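Local coordinates for methylenetetrahydrofolate--tRNA-(uracil-5-)-methyltransferase TrmFO (PDB 3G5S), which probably catalyses the folate- and FAD-dependent methylation of uridine 54 in tRNA to 5-methyluridine, at residues N62-L67 with Y343-A348; A258-R263 with W272-F277; G339-L344 with P392-W397. All coordinates share one frame; numbering follows the deposited sequence. Where two conformers were deposited one is given.

Interaction 1: N62-L67 with Y343-A348; sequences NAKGLL and YLESAA. With FAD (flavin-adenine dinucleotide), chain B.
Lys64 and Glu345 join helices 63-74 and 343-361 through a salt bridge. The lysine chain runs straight until chi4 (-82°) turns NZ into the carboxylate, and the two side chains cross at about a right angle. Lys64 NZ donates to Glu345 OE2 at 2.7 Å, on its syn lone pair, and weakly to Glu345 OE1 at 3.0 Å. OE2 also accepts from the backbone N of Ala395, so one oxygen is gripped from two parts of the fold.

Apolar contacts lie beside this pair. Leu67 and Leu344 slide past each other in opposite directions, and Leu67 CD2 presses on Leu344 CG at 3.5 Å, tighter than usual for carbons. The single methyl of Ala348 lets Leu67 CD1 rest on Ala348 CB at 3.9 Å.

Towards the cofactor, Tyr343 N in the first turn of its helix donates to FAD O2 at 3.0 Å. The helix N-terminus is likely to favour negative charge near O2 in the reduced flavin. Chemically, the contact sets a lysine long enough to reach a buried glutamate beside leucines that fill the interface; the likely charge of Glu345 would have its counter-charge from Lys64 as well as the Ala395 amide.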
loop_
_atom_site.group_PDB
_atom_site.type_symbol
_atom_site.label_atom_id
_atom_site.label_comp_id
_atom_site.label_asym_id
_atom_site.label_seq_id
_atom_site.Cartn_x
_atom_site.Cartn_y
_atom_site.Cartn_z
ATOM N N ASN A 62 1.474 4.610 16.063
ATOM C CA ASN A 62 1.849 4.364 14.670
ATOM C C ASN A 62 1.042 3.245 14.042
ATOM O O ASN A 62 0.975 2.140 14.574
ATOM C CB ASN A 62 3.333 4.000 14.560
ATOM C CG ASN A 62 4.241 5.147 14.908
ATOM O OD1 ASN A 62 4.133 6.236 14.343
ATOM N ND2 ASN A 62 5.157 4.910 15.836
ATOM N N ALA A 63 0.432 3.525 12.892
ATOM C CA ALA A 63 -0.327 2.499 12.175
ATOM C C ALA A 63 0.532 1.275 11.844
ATOM O O ALA A 63 0.066 0.139 11.934
ATOM C CB ALA A 63 -0.924 3.081 10.914
ATOM N N LYS A 64 1.783 1.502 11.454
ATOM C CA LYS A 64 2.691 0.393 11.197
ATOM C C LYS A 64 3.010 -0.363 12.489
ATOM O O LYS A 64 3.231 -1.572 12.466
ATOM C CB LYS A 64 3.960 0.896 10.509
ATOM C CG LYS A 64 3.748 1.254 9.028
ATOM C CD LYS A 64 5.015 1.788 8.376
ATOM C CE LYS A 64 4.787 2.149 6.919
ATOM N NZ LYS A 64 4.852 0.974 6.008
ATOM N N GLY A 65 3.026 0.348 13.611
ATOM C CA GLY A 65 3.214 -0.291 14.901
ATOM C C GLY A 65 2.088 -1.256 15.227
ATOM O O GLY A 65 2.321 -2.346 15.750
ATOM N N LEU A 66 0.855 -0.866 14.922
ATOM C CA LEU A 66 -0.259 -1.785 15.095
ATOM C C LEU A 66 -0.098 -3.004 14.184
ATOM O O LEU A 66 -0.277 -4.141 14.617
ATOM C CB LEU A 66 -1.589 -1.097 14.831
ATOM C CG LEU A 66 -2.816 -2.007 14.814
ATOM C CD1 LEU A 66 -2.943 -2.829 16.093
ATOM C CD2 LEU A 66 -4.088 -1.219 14.547
ATOM N N LEU A 67 0.248 -2.779 12.922
ATOM C CA LEU A 67 0.395 -3.902 12.001
ATOM C C LEU A 67 1.514 -4.851 12.458
ATOM O O LEU A 67 1.382 -6.073 12.351
ATOM C CB LEU A 67 0.628 -3.395 10.579
ATOM C CG LEU A 67 0.637 -4.458 9.475
ATOM C CD1 LEU A 67 -0.633 -5.281 9.456
ATOM C CD2 LEU A 67 0.843 -3.799 8.127
ATOM N N TYR A 343 7.387 -3.085 3.294
ATOM C CA TYR A 343 7.833 -4.446 3.599
ATOM C C TYR A 343 6.815 -5.187 4.457
ATOM O O TYR A 343 6.465 -6.333 4.185
ATOM C CB TYR A 343 9.175 -4.469 4.328
ATOM C CG TYR A 343 10.325 -3.737 3.672
ATOM C CD1 TYR A 343 10.779 -4.069 2.401
ATOM C CD2 TYR A 343 10.998 -2.741 4.365
ATOM C CE1 TYR A 343 11.854 -3.397 1.832
ATOM C CE2 TYR A 343 12.067 -2.073 3.813
ATOM C CZ TYR A 343 12.495 -2.400 2.546
ATOM O OH TYR A 343 13.568 -1.733 1.999
ATOM N N LEU A 344 6.355 -4.522 5.508
ATOM C CA LEU A 344 5.435 -5.116 6.457
ATOM C C LEU A 344 4.060 -5.388 5.851
ATOM O O LEU A 344 3.479 -6.457 6.051
ATOM C CB LEU A 344 5.309 -4.153 7.635
ATOM C CG LEU A 344 4.241 -4.390 8.679
ATOM C CD1 LEU A 344 4.598 -5.627 9.468
ATOM C CD2 LEU A 344 4.125 -3.171 9.588
ATOM N N GLU A 345 3.540 -4.408 5.121
ATOM C CA GLU A 345 2.269 -4.565 4.427
ATOM C C GLU A 345 2.343 -5.733 3.453
ATOM O O GLU A 345 1.375 -6.486 3.284
ATOM C CB GLU A 345 1.936 -3.292 3.656
ATOM C CG GLU A 345 1.552 -2.084 4.524
ATOM C CD GLU A 345 2.726 -1.261 5.054
ATOM O OE1 GLU A 345 3.892 -1.719 5.050
ATOM O OE2 GLU A 345 2.464 -0.125 5.504
ATOM N N SER A 346 3.489 -5.873 2.801
ATOM C CA SER A 346 3.673 -6.970 1.868
ATOM C C SER A 346 3.660 -8.311 2.607
ATOM O O SER A 346 2.945 -9.233 2.216
ATOM C CB SER A 346 4.943 -6.753 1.050
ATOM O OG SER A 346 4.798 -5.606 0.227
ATOM N N ALA A 347 4.433 -8.419 3.682
ATOM C CA ALA A 347 4.408 -9.630 4.490
ATOM C C ALA A 347 3.003 -9.940 5.014
ATOM O O ALA A 347 2.569 -11.088 5.007
ATOM C CB ALA A 347 5.407 -9.517 5.638
ATOM N N ALA A 348 2.292 -8.913 5.469
ATOM C CA ALA A 348 0.983 -9.114 6.076
ATOM C C ALA A 348 -0.056 -9.605 5.065
ATOM O O ALA A 348 -0.862 -10.496 5.367
ATOM C CB ALA A 348 0.520 -7.842 6.773
HETATM P PA FAD B . 9.593 -8.426 -3.467
HETATM O O1A FAD B . 10.277 -7.602 -4.519
HETATM O O2A FAD B . 10.136 -8.391 -2.072
HETATM O O5B FAD B . 9.518 -9.960 -3.905
HETATM C C5B FAD B . 9.130 -10.339 -5.211
HETATM C C4B FAD B . 9.943 -11.563 -5.585
HETATM O O4B FAD B . 9.439 -12.107 -6.793
HETATM C C3B FAD B . 11.407 -11.216 -5.844
HETATM O O3B FAD B . 12.263 -12.055 -5.092
HETATM C C2B FAD B . 11.582 -11.429 -7.348
HETATM O O2B FAD B . 12.867 -11.870 -7.737
HETATM C C1B FAD B . 10.532 -12.485 -7.634
HETATM N N9A FAD B . 9.976 -12.552 -8.994
HETATM C C8A FAD B . 9.506 -11.523 -9.761
HETATM N N7A FAD B . 8.987 -12.033 -10.897
HETATM C C5A FAD B . 9.117 -13.386 -10.848
HETATM C C6A FAD B . 8.768 -14.410 -11.718
HETATM N N6A FAD B . 8.012 -14.201 -12.804
HETATM N N1A FAD B . 9.040 -15.700 -11.351
HETATM C C2A FAD B . 9.668 -15.992 -10.163
HETATM N N3A FAD B . 10.017 -14.987 -9.291
HETATM C C4A FAD B . 9.741 -13.718 -9.654
HETATM N N1 FAD B . 9.460 -0.720 1.059
HETATM C C2 FAD B . 9.606 -0.209 2.324
HETATM O O2 FAD B . 8.794 -0.483 3.205
HETATM N N3 FAD B . 10.678 0.617 2.603
HETATM C C4 FAD B . 11.625 0.948 1.648
HETATM O O4 FAD B . 12.576 1.685 1.933
HETATM C C4X FAD B . 11.466 0.420 0.367
HETATM N N5 FAD B . 12.368 0.716 -0.630
HETATM C C5X FAD B . 12.201 0.177 -1.889
HETATM C C6 FAD B . 13.126 0.477 -2.884
HETATM C C7 FAD B . 12.976 -0.043 -4.162
HETATM C C7M FAD B . 13.979 0.285 -5.234
HETATM C C8 FAD B . 11.897 -0.874 -4.441
HETATM C C8M FAD B . 11.725 -1.446 -5.818
HETATM C C9 FAD B . 10.970 -1.179 -3.445
HETATM C C9A FAD B . 11.114 -0.654 -2.163
HETATM N N10 FAD B . 10.182 -0.940 -1.174
HETATM C C10 FAD B . 10.381 -0.409 0.086
HETATM C "C1'" FAD B . 8.755 -1.244 -1.572
HETATM C "C2'" FAD B . 8.251 -2.623 -1.112
HETATM O "O2'" FAD B . 7.769 -2.606 0.221
HETATM C "C3'" FAD B . 9.301 -3.716 -1.304
HETATM O "O3'" FAD B . 9.531 -3.819 -2.695
HETATM C "C4'" FAD B . 8.868 -5.076 -0.759
HETATM O "O4'" FAD B . 9.993 -5.931 -0.791
HETATM C "C5'" FAD B . 7.697 -5.664 -1.537
HETATM O "O5'" FAD B . 7.519 -7.017 -1.177
HETATM P P FAD B . 6.985 -8.055 -2.270
HETATM O O1P FAD B . 5.691 -7.589 -2.857
HETATM O O2P FAD B . 7.007 -9.403 -1.629
HETATM O O3P FAD B . 8.057 -7.962 -3.463
#

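Interaction 2: A258-R263 with W272-F277; sequences AVVQLR and WSLVGF. With GSH (glutathione), chain C.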
loop_
_atom_site.group_PDB
_atom_site.type_symbol
_atom_site.label_atom_id
_atom_site.label_comp_id
_atom_site.label_asym_id
_atom_site.label_seq_id
_atom_site.Cartn_x
_atom_site.Cartn_y
_atom_site.Cartn_z
ATOM N N ALA A 258 -7.848 29.713 -9.262
ATOM C CA ALA A 258 -7.284 28.373 -9.336
ATOM C C ALA A 258 -7.925 27.549 -8.232
ATOM O O ALA A 258 -8.493 28.106 -7.287
ATOM C CB ALA A 258 -5.785 28.430 -9.159
ATOM N N VAL A 259 -7.867 26.226 -8.367
ATOM C CA VAL A 259 -8.359 25.338 -7.328
ATOM C C VAL A 259 -7.418 24.168 -7.144
ATOM O O VAL A 259 -6.642 23.831 -8.029
ATOM C CB VAL A 259 -9.755 24.754 -7.650
ATOM C CG1 VAL A 259 -10.758 25.862 -7.916
ATOM C CG2 VAL A 259 -9.676 23.779 -8.814
ATOM N N VAL A 260 -7.475 23.574 -5.964
ATOM C CA VAL A 260 -7.018 22.208 -5.779
ATOM C C VAL A 260 -8.269 21.371 -5.547
ATOM O O VAL A 260 -9.109 21.707 -4.703
ATOM C CB VAL A 260 -6.053 22.082 -4.593
ATOM C CG1 VAL A 260 -5.742 20.621 -4.303
ATOM C CG2 VAL A 260 -4.778 22.870 -4.870
ATOM N N GLN A 261 -8.410 20.292 -6.311
ATOM C CA GLN A 261 -9.549 19.409 -6.149
ATOM C C GLN A 261 -9.173 18.207 -5.307
ATOM O O GLN A 261 -8.041 17.725 -5.385
ATOM C CB GLN A 261 -10.028 18.901 -7.501
ATOM C CG GLN A 261 -10.566 19.957 -8.411
ATOM C CD GLN A 261 -11.321 19.345 -9.551
ATOM O OE1 GLN A 261 -10.760 18.578 -10.338
ATOM N NE2 GLN A 261 -12.608 19.652 -9.640
ATOM N N LEU A 262 -10.129 17.713 -4.529
ATOM C CA LEU A 262 -9.947 16.476 -3.785
ATOM C C LEU A 262 -11.044 15.500 -4.148
ATOM O O LEU A 262 -12.185 15.895 -4.392
ATOM C CB LEU A 262 -9.948 16.718 -2.278
ATOM C CG LEU A 262 -8.728 17.490 -1.765
ATOM C CD1 LEU A 262 -9.012 18.966 -1.780
ATOM C CD2 LEU A 262 -8.357 17.029 -0.368
ATOM N N ARG A 263 -10.692 14.222 -4.198
ATOM C CA ARG A 263 -11.677 13.195 -4.510
ATOM C C ARG A 263 -11.671 12.102 -3.457
ATOM O O ARG A 263 -10.643 11.803 -2.850
ATOM C CB ARG A 263 -11.444 12.596 -5.894
ATOM C CG ARG A 263 -10.332 11.594 -5.968
ATOM C CD ARG A 263 -10.360 10.837 -7.291
ATOM N NE ARG A 263 -9.702 9.557 -7.113
ATOM C CZ ARG A 263 -9.588 8.609 -8.036
ATOM N NH1 ARG A 263 -10.082 8.774 -9.259
ATOM N NH2 ARG A 263 -8.968 7.486 -7.714
ATOM N N TRP A 272 -9.310 11.363 1.238
ATOM C CA TRP A 272 -9.493 12.154 0.027
ATOM C C TRP A 272 -8.146 12.529 -0.571
ATOM O O TRP A 272 -7.271 13.057 0.123
ATOM C CB TRP A 272 -10.316 13.414 0.335
ATOM C CG TRP A 272 -11.757 13.096 0.637
ATOM C CD1 TRP A 272 -12.231 12.320 1.659
ATOM C CD2 TRP A 272 -12.904 13.516 -0.111
ATOM N NE1 TRP A 272 -13.602 12.237 1.591
ATOM C CE2 TRP A 272 -14.040 12.965 0.516
ATOM C CE3 TRP A 272 -13.078 14.305 -1.250
ATOM C CZ2 TRP A 272 -15.330 13.180 0.042
ATOM C CZ3 TRP A 272 -14.357 14.520 -1.718
ATOM C CH2 TRP A 272 -15.468 13.962 -1.072
ATOM N N SER A 273 -7.971 12.249 -1.859
ATOM C CA SER A 273 -6.708 12.554 -2.519
ATOM C C SER A 273 -6.761 13.897 -3.228
ATOM O O SER A 273 -7.820 14.346 -3.655
ATOM C CB SER A 273 -6.321 11.465 -3.522
ATOM O OG SER A 273 -7.180 11.484 -4.642
ATOM N N LEU A 274 -5.598 14.524 -3.360
ATOM C CA LEU A 274 -5.458 15.722 -4.175
ATOM C C LEU A 274 -5.351 15.327 -5.642
ATOM O O LEU A 274 -4.395 14.663 -6.045
ATOM C CB LEU A 274 -4.220 16.515 -3.769
ATOM C CG LEU A 274 -4.336 17.393 -2.524
ATOM C CD1 LEU A 274 -4.569 16.566 -1.268
ATOM C CD2 LEU A 274 -3.093 18.248 -2.377
ATOM N N VAL A 275 -6.326 15.739 -6.440
ATOM C CA VAL A 275 -6.432 15.277 -7.817
ATOM C C VAL A 275 -5.349 15.893 -8.692
ATOM O O VAL A 275 -5.206 17.110 -8.749
ATOM C CB VAL A 275 -7.827 15.602 -8.393
ATOM C CG1 VAL A 275 -7.911 15.193 -9.859
ATOM C CG2 VAL A 275 -8.910 14.911 -7.573
ATOM N N GLY A 276 -4.575 15.050 -9.367
ATOM C CA GLY A 276 -3.555 15.540 -10.272
ATOM C C GLY A 276 -2.290 16.021 -9.585
ATOM O O GLY A 276 -1.496 16.740 -10.190
ATOM N N PHE A 277 -2.093 15.607 -8.332
ATOM C CA PHE A 277 -0.928 16.023 -7.553
ATOM C C PHE A 277 0.104 14.919 -7.359
ATOM O O PHE A 277 0.766 14.838 -6.331
ATOM C CB PHE A 277 -1.352 16.681 -6.234
ATOM C CG PHE A 277 -1.593 18.153 -6.378
ATOM C CD1 PHE A 277 -2.744 18.631 -6.986
ATOM C CD2 PHE A 277 -0.633 19.066 -5.979
ATOM C CE1 PHE A 277 -2.937 19.998 -7.160
ATOM C CE2 PHE A 277 -0.824 20.423 -6.152
ATOM C CZ PHE A 277 -1.975 20.892 -6.739
HETATM N N1 GSH C . -0.638 4.371 -11.769
HETATM C CA1 GSH C . -1.860 4.015 -12.465
HETATM C C1 GSH C . -1.662 3.849 -13.964
HETATM O O11 GSH C . -0.368 3.910 -14.478
HETATM O O12 GSH C . -2.540 3.390 -14.619
HETATM C CB1 GSH C . -3.049 4.910 -12.125
HETATM C CG1 GSH C . -3.181 6.227 -12.881
HETATM C CD1 GSH C . -2.170 7.334 -12.592
HETATM O OE1 GSH C . -1.174 7.146 -11.970
HETATM N N2 GSH C . -2.482 8.643 -13.092
HETATM C CA2 GSH C . -1.648 9.760 -12.777
HETATM C C2 GSH C . -2.286 10.689 -11.748
HETATM O O2 GSH C . -3.055 11.523 -12.093
HETATM C CB2 GSH C . -1.331 10.467 -14.085
HETATM S SG2 GSH C . -0.099 11.784 -14.018
HETATM N N3 GSH C . -1.599 10.829 -10.479
HETATM C CA3 GSH C . -2.053 11.825 -9.532
HETATM C C3 GSH C . -3.336 11.456 -8.804
HETATM O O31 GSH C . -4.145 12.271 -8.485
HETATM O O32 GSH C . -3.645 10.110 -8.779
HETATM O O HOH W 1 -6.436 19.522 -8.206
#
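Gln261 and Val275 meet in a beta hairpin, strands 258-264 and 271-274 of an antiparallel sheet. Val275 N donates to Gln261 O at 2.8 Å, almost straight at 171°. Arg263 and Ser273 form a hydrogen-bonded pair, each N reaching the other's O at 2.9 Å. A water accepts from Gln261 N and also lies 2.8 Å from Val275 O.

The apolar side chains gather on the face of Leu262 and Leu274, a non-hydrogen-bonded pair whose side chains lie side by side, Leu262 CD2 to Leu274 CD1 at 3.9 Å. Val260's two methyls suit it to two partners: CG1 meets Leu274 CG, while Val260 CG2 comes to Phe277 CZ at 3.9 Å. Leu262 O lies in plane at the edge of the Trp272 ring, whose CE3 comes 4.1 Å from Leu262 CB.

On the other face polar and aliphatic contacts mix. Arg263 CG lies between its backbone N and carbonyl carbon (chi1 78°), 3.4 Å from Ser273 OG, and Val275 CG2 packs on Arg263 CB. Glu265 takes a salt bridge from Arg263 NE and hydrogen-bonds Ser273 OG. In the type II turn, Leu274 to Phe277, Gly276 has the positive phi that favours glycine, and Gly276 N donates to glutathione O31 at 2.9 Å.

Interaction 3: G339-L344 with P392-W397; sequences GVEGYL and PMYANW. With FAD (flavin-adenine dinucleotide), chain B.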
loop_
_atom_site.group_PDB
_atom_site.type_symbol
_atom_site.label_atom_id
_atom_site.label_comp_id
_atom_site.label_asym_id
_atom_site.label_seq_id
_atom_site.Cartn_x
_atom_site.Cartn_y
_atom_site.Cartn_z
ATOM N N GLY A 339 -1.289 -4.375 -4.673
ATOM C CA GLY A 339 -1.654 -2.986 -4.470
ATOM C C GLY A 339 -1.286 -2.381 -3.125
ATOM O O GLY A 339 -1.774 -1.298 -2.799
ATOM N N VAL A 340 -0.431 -3.050 -2.351
ATOM C CA VAL A 340 0.089 -2.445 -1.133
ATOM C C VAL A 340 1.499 -1.924 -1.356
ATOM O O VAL A 340 2.111 -2.145 -2.409
ATOM C CB VAL A 340 0.021 -3.378 0.101
ATOM C CG1 VAL A 340 -1.400 -3.836 0.343
ATOM C CG2 VAL A 340 0.995 -4.546 -0.004
ATOM N N GLU A 341 1.993 -1.206 -0.352
ATOM C CA GLU A 341 3.332 -0.652 -0.352
ATOM C C GLU A 341 3.893 -0.849 1.039
ATOM O O GLU A 341 3.207 -0.583 2.026
ATOM C CB GLU A 341 3.282 0.838 -0.681
ATOM C CG GLU A 341 4.538 1.621 -0.341
ATOM C CD GLU A 341 5.772 1.143 -1.072
ATOM O OE1 GLU A 341 5.656 0.329 -2.015
ATOM O OE2 GLU A 341 6.876 1.604 -0.705
ATOM N N GLY A 342 5.141 -1.310 1.117
ATOM C CA GLY A 342 5.850 -1.445 2.377
ATOM C C GLY A 342 6.225 -2.887 2.673
ATOM O O GLY A 342 5.474 -3.815 2.352
ATOM N N TYR A 343 7.387 -3.085 3.294
ATOM C CA TYR A 343 7.833 -4.446 3.599
ATOM C C TYR A 343 6.815 -5.187 4.457
ATOM O O TYR A 343 6.465 -6.333 4.185
ATOM C CB TYR A 343 9.175 -4.469 4.328
ATOM C CG TYR A 343 10.325 -3.737 3.672
ATOM C CD1 TYR A 343 10.779 -4.069 2.401
ATOM C CD2 TYR A 343 10.998 -2.741 4.365
ATOM C CE1 TYR A 343 11.854 -3.397 1.832
ATOM C CE2 TYR A 343 12.067 -2.073 3.813
ATOM C CZ TYR A 343 12.495 -2.400 2.546
ATOM O OH TYR A 343 13.568 -1.733 1.999
ATOM N N LEU A 344 6.355 -4.522 5.508
ATOM C CA LEU A 344 5.435 -5.116 6.457
ATOM C C LEU A 344 4.060 -5.388 5.851
ATOM O O LEU A 344 3.479 -6.457 6.051
ATOM C CB LEU A 344 5.309 -4.153 7.635
ATOM C CG LEU A 344 4.241 -4.390 8.679
ATOM C CD1 LEU A 344 4.598 -5.627 9.468
ATOM C CD2 LEU A 344 4.125 -3.171 9.588
ATOM N N PRO A 392 -1.363 2.369 -5.111
ATOM C CA PRO A 392 -1.090 1.490 -3.964
ATOM C C PRO A 392 -1.287 2.158 -2.610
ATOM O O PRO A 392 -1.248 3.384 -2.487
ATOM C CB PRO A 392 0.385 1.117 -4.143
ATOM C CG PRO A 392 0.676 1.381 -5.625
ATOM C CD PRO A 392 -0.168 2.580 -5.946
HETATM N N MSE A 393 -1.465 1.328 -1.590
HETATM C CA MSE A 393 -1.754 1.794 -0.240
HETATM C C MSE A 393 -0.798 1.187 0.782
HETATM O O MSE A 393 -0.482 -0.003 0.721
HETATM C CB MSE A 393 -3.197 1.437 0.114
HETATM C CG MSE A 393 -3.665 1.948 1.471
HETATM SE SE MSE A 393 -3.373 3.863 1.713
HETATM C CE MSE A 393 -4.222 4.487 0.089
ATOM N N TYR A 394 -0.357 2.021 1.722
ATOM C CA TYR A 394 0.371 1.548 2.891
ATOM C C TYR A 394 -0.449 1.757 4.160
ATOM O O TYR A 394 -1.476 2.441 4.138
ATOM C CB TYR A 394 1.771 2.150 2.983
ATOM C CG TYR A 394 1.898 3.656 3.109
ATOM C CD1 TYR A 394 2.405 4.417 2.066
ATOM C CD2 TYR A 394 1.601 4.305 4.300
ATOM C CE1 TYR A 394 2.583 5.788 2.194
ATOM C CE2 TYR A 394 1.768 5.684 4.437
ATOM C CZ TYR A 394 2.262 6.416 3.380
ATOM O OH TYR A 394 2.451 7.781 3.484
ATOM N N ALA A 395 -0.012 1.148 5.260
ATOM C CA ALA A 395 -0.763 1.217 6.512
ATOM C C ALA A 395 -0.840 2.650 7.036
ATOM O O ALA A 395 0.169 3.344 7.103
ATOM C CB ALA A 395 -0.118 0.330 7.548
ATOM N N ASN A 396 -2.037 3.064 7.425
ATOM C CA ASN A 396 -2.256 4.389 7.990
ATOM C C ASN A 396 -3.575 4.385 8.753
ATOM O O ASN A 396 -4.423 3.513 8.539
ATOM C CB ASN A 396 -2.247 5.473 6.901
ATOM C CG ASN A 396 -3.413 5.348 5.949
ATOM O OD1 ASN A 396 -3.317 4.678 4.906
ATOM N ND2 ASN A 396 -4.531 5.955 6.303
ATOM N N TRP A 397 -3.750 5.363 9.634
ATOM C CA TRP A 397 -4.923 5.394 10.493
ATOM C C TRP A 397 -6.234 5.700 9.774
ATOM O O TRP A 397 -7.296 5.473 10.331
ATOM C CB TRP A 397 -4.717 6.360 11.657
ATOM C CG TRP A 397 -3.677 5.915 12.631
ATOM C CD1 TRP A 397 -2.542 6.587 12.977
ATOM C CD2 TRP A 397 -3.694 4.718 13.428
ATOM N NE1 TRP A 397 -1.846 5.885 13.932
ATOM C CE2 TRP A 397 -2.532 4.736 14.227
ATOM C CE3 TRP A 397 -4.572 3.634 13.535
ATOM C CZ2 TRP A 397 -2.229 3.706 15.127
ATOM C CZ3 TRP A 397 -4.270 2.613 14.430
ATOM C CH2 TRP A 397 -3.111 2.657 15.212
HETATM P PA FAD B . 9.593 -8.426 -3.467
HETATM O O1A FAD B . 10.277 -7.602 -4.519
HETATM O O2A FAD B . 10.136 -8.391 -2.072
HETATM O O5B FAD B . 9.518 -9.960 -3.905
HETATM C C5B FAD B . 9.130 -10.339 -5.211
HETATM C C4B FAD B . 9.943 -11.563 -5.585
HETATM O O4B FAD B . 9.439 -12.107 -6.793
HETATM C C3B FAD B . 11.407 -11.216 -5.844
HETATM O O3B FAD B . 12.263 -12.055 -5.092
HETATM C C2B FAD B . 11.582 -11.429 -7.348
HETATM O O2B FAD B . 12.867 -11.870 -7.737
HETATM C C1B FAD B . 10.532 -12.485 -7.634
HETATM N N9A FAD B . 9.976 -12.552 -8.994
HETATM C C8A FAD B . 9.506 -11.523 -9.761
HETATM N N7A FAD B . 8.987 -12.033 -10.897
HETATM C C5A FAD B . 9.117 -13.386 -10.848
HETATM C C6A FAD B . 8.768 -14.410 -11.718
HETATM N N6A FAD B . 8.012 -14.201 -12.804
HETATM N N1A FAD B . 9.040 -15.700 -11.351
HETATM C C2A FAD B . 9.668 -15.992 -10.163
HETATM N N3A FAD B . 10.017 -14.987 -9.291
HETATM C C4A FAD B . 9.741 -13.718 -9.654
HETATM N N1 FAD B . 9.460 -0.720 1.059
HETATM C C2 FAD B . 9.606 -0.209 2.324
HETATM O O2 FAD B . 8.794 -0.483 3.205
HETATM N N3 FAD B . 10.678 0.617 2.603
HETATM C C4 FAD B . 11.625 0.948 1.648
HETATM O O4 FAD B . 12.576 1.685 1.933
HETATM C C4X FAD B . 11.466 0.420 0.367
HETATM N N5 FAD B . 12.368 0.716 -0.630
HETATM C C5X FAD B . 12.201 0.177 -1.889
HETATM C C6 FAD B . 13.126 0.477 -2.884
HETATM C C7 FAD B . 12.976 -0.043 -4.162
HETATM C C7M FAD B . 13.979 0.285 -5.234
HETATM C C8 FAD B . 11.897 -0.874 -4.441
HETATM C C8M FAD B . 11.725 -1.446 -5.818
HETATM C C9 FAD B . 10.970 -1.179 -3.445
HETATM C C9A FAD B . 11.114 -0.654 -2.163
HETATM N N10 FAD B . 10.182 -0.940 -1.174
HETATM C C10 FAD B . 10.381 -0.409 0.086
HETATM C "C1'" FAD B . 8.755 -1.244 -1.572
HETATM C "C2'" FAD B . 8.251 -2.623 -1.112
HETATM O "O2'" FAD B . 7.769 -2.606 0.221
HETATM C "C3'" FAD B . 9.301 -3.716 -1.304
HETATM O "O3'" FAD B . 9.531 -3.819 -2.695
HETATM C "C4'" FAD B . 8.868 -5.076 -0.759
HETATM O "O4'" FAD B . 9.993 -5.931 -0.791
HETATM C "C5'" FAD B . 7.697 -5.664 -1.537
HETATM O "O5'" FAD B . 7.519 -7.017 -1.177
HETATM P P FAD B . 6.985 -8.055 -2.270
HETATM O O1P FAD B . 5.691 -7.589 -2.857
HETATM O O2P FAD B . 7.007 -9.403 -1.629
HETATM O O3P FAD B . 8.057 -7.962 -3.463
#
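Glu341 holds CG anti to its backbone N (chi1 164°), and the bend at chi2 (61°) turns CD away from Tyr394 and towards C1' of the FAD ribityl chain, while the CB atoms of the two residues stay near each other. The segments run the same way and meet in a single beta bridge, Val340 with Met393 (a selenomethionine), just before the FAD-binding helix 343-361.

Two backbone hydrogen bonds make the bridge. Met393 N donates to Gly339 O at 2.9 Å, and Glu341 N donates to Met393 O at 3.0 Å from well above the carbonyl plane, 50° out of it. Pro392, with no N-H to place, adds a CA-H contact to Gly339 O at 3.1 Å. Tyr394 CB approaches Glu341 O at 3.2 Å, and its hydroxyl bonds to Tyr304 N.

Glu341 OE1 lies 3.5 Å from FAD C1'. The Tyr343 ring carries flavin C2 over its centre, 3.4 Å above its plane, and its OH is hydrogen-bonded to Ser52 O. An alanine at Tyr343 would probably leave this part of the pyrimidine ring without its aromatic cover and Ser52 O without that partner. Gly339 and Gly342 have backbone angles at which a side chain would jam against the preceding carbonyl O. Gly342, at the helix N-cap, donates weakly from N to FAD O2' at 3.1 Å.

Overall arrangement
All three contacts are buried, though they lie at different distances from the centre of the chain: the centre of interaction 3 is about 3 Å from it, that of interaction 1 about 10 Å and that of interaction 2 about 20 Å. Interactions 1 and 3 share Tyr343 and Leu344 at the start of helix 343-361, touch each other and border FAD. The first joins helices through side chains, ionic and apolar, whereas the third joins the loop leading into helix 343-361 to an irregular stretch, mainly through backbone atoms. Interaction 2 belongs to a separate antiparallel sheet. It combines regular strand bonding with side chains sorted onto two faces, and its turn meets glutathione instead of flavin.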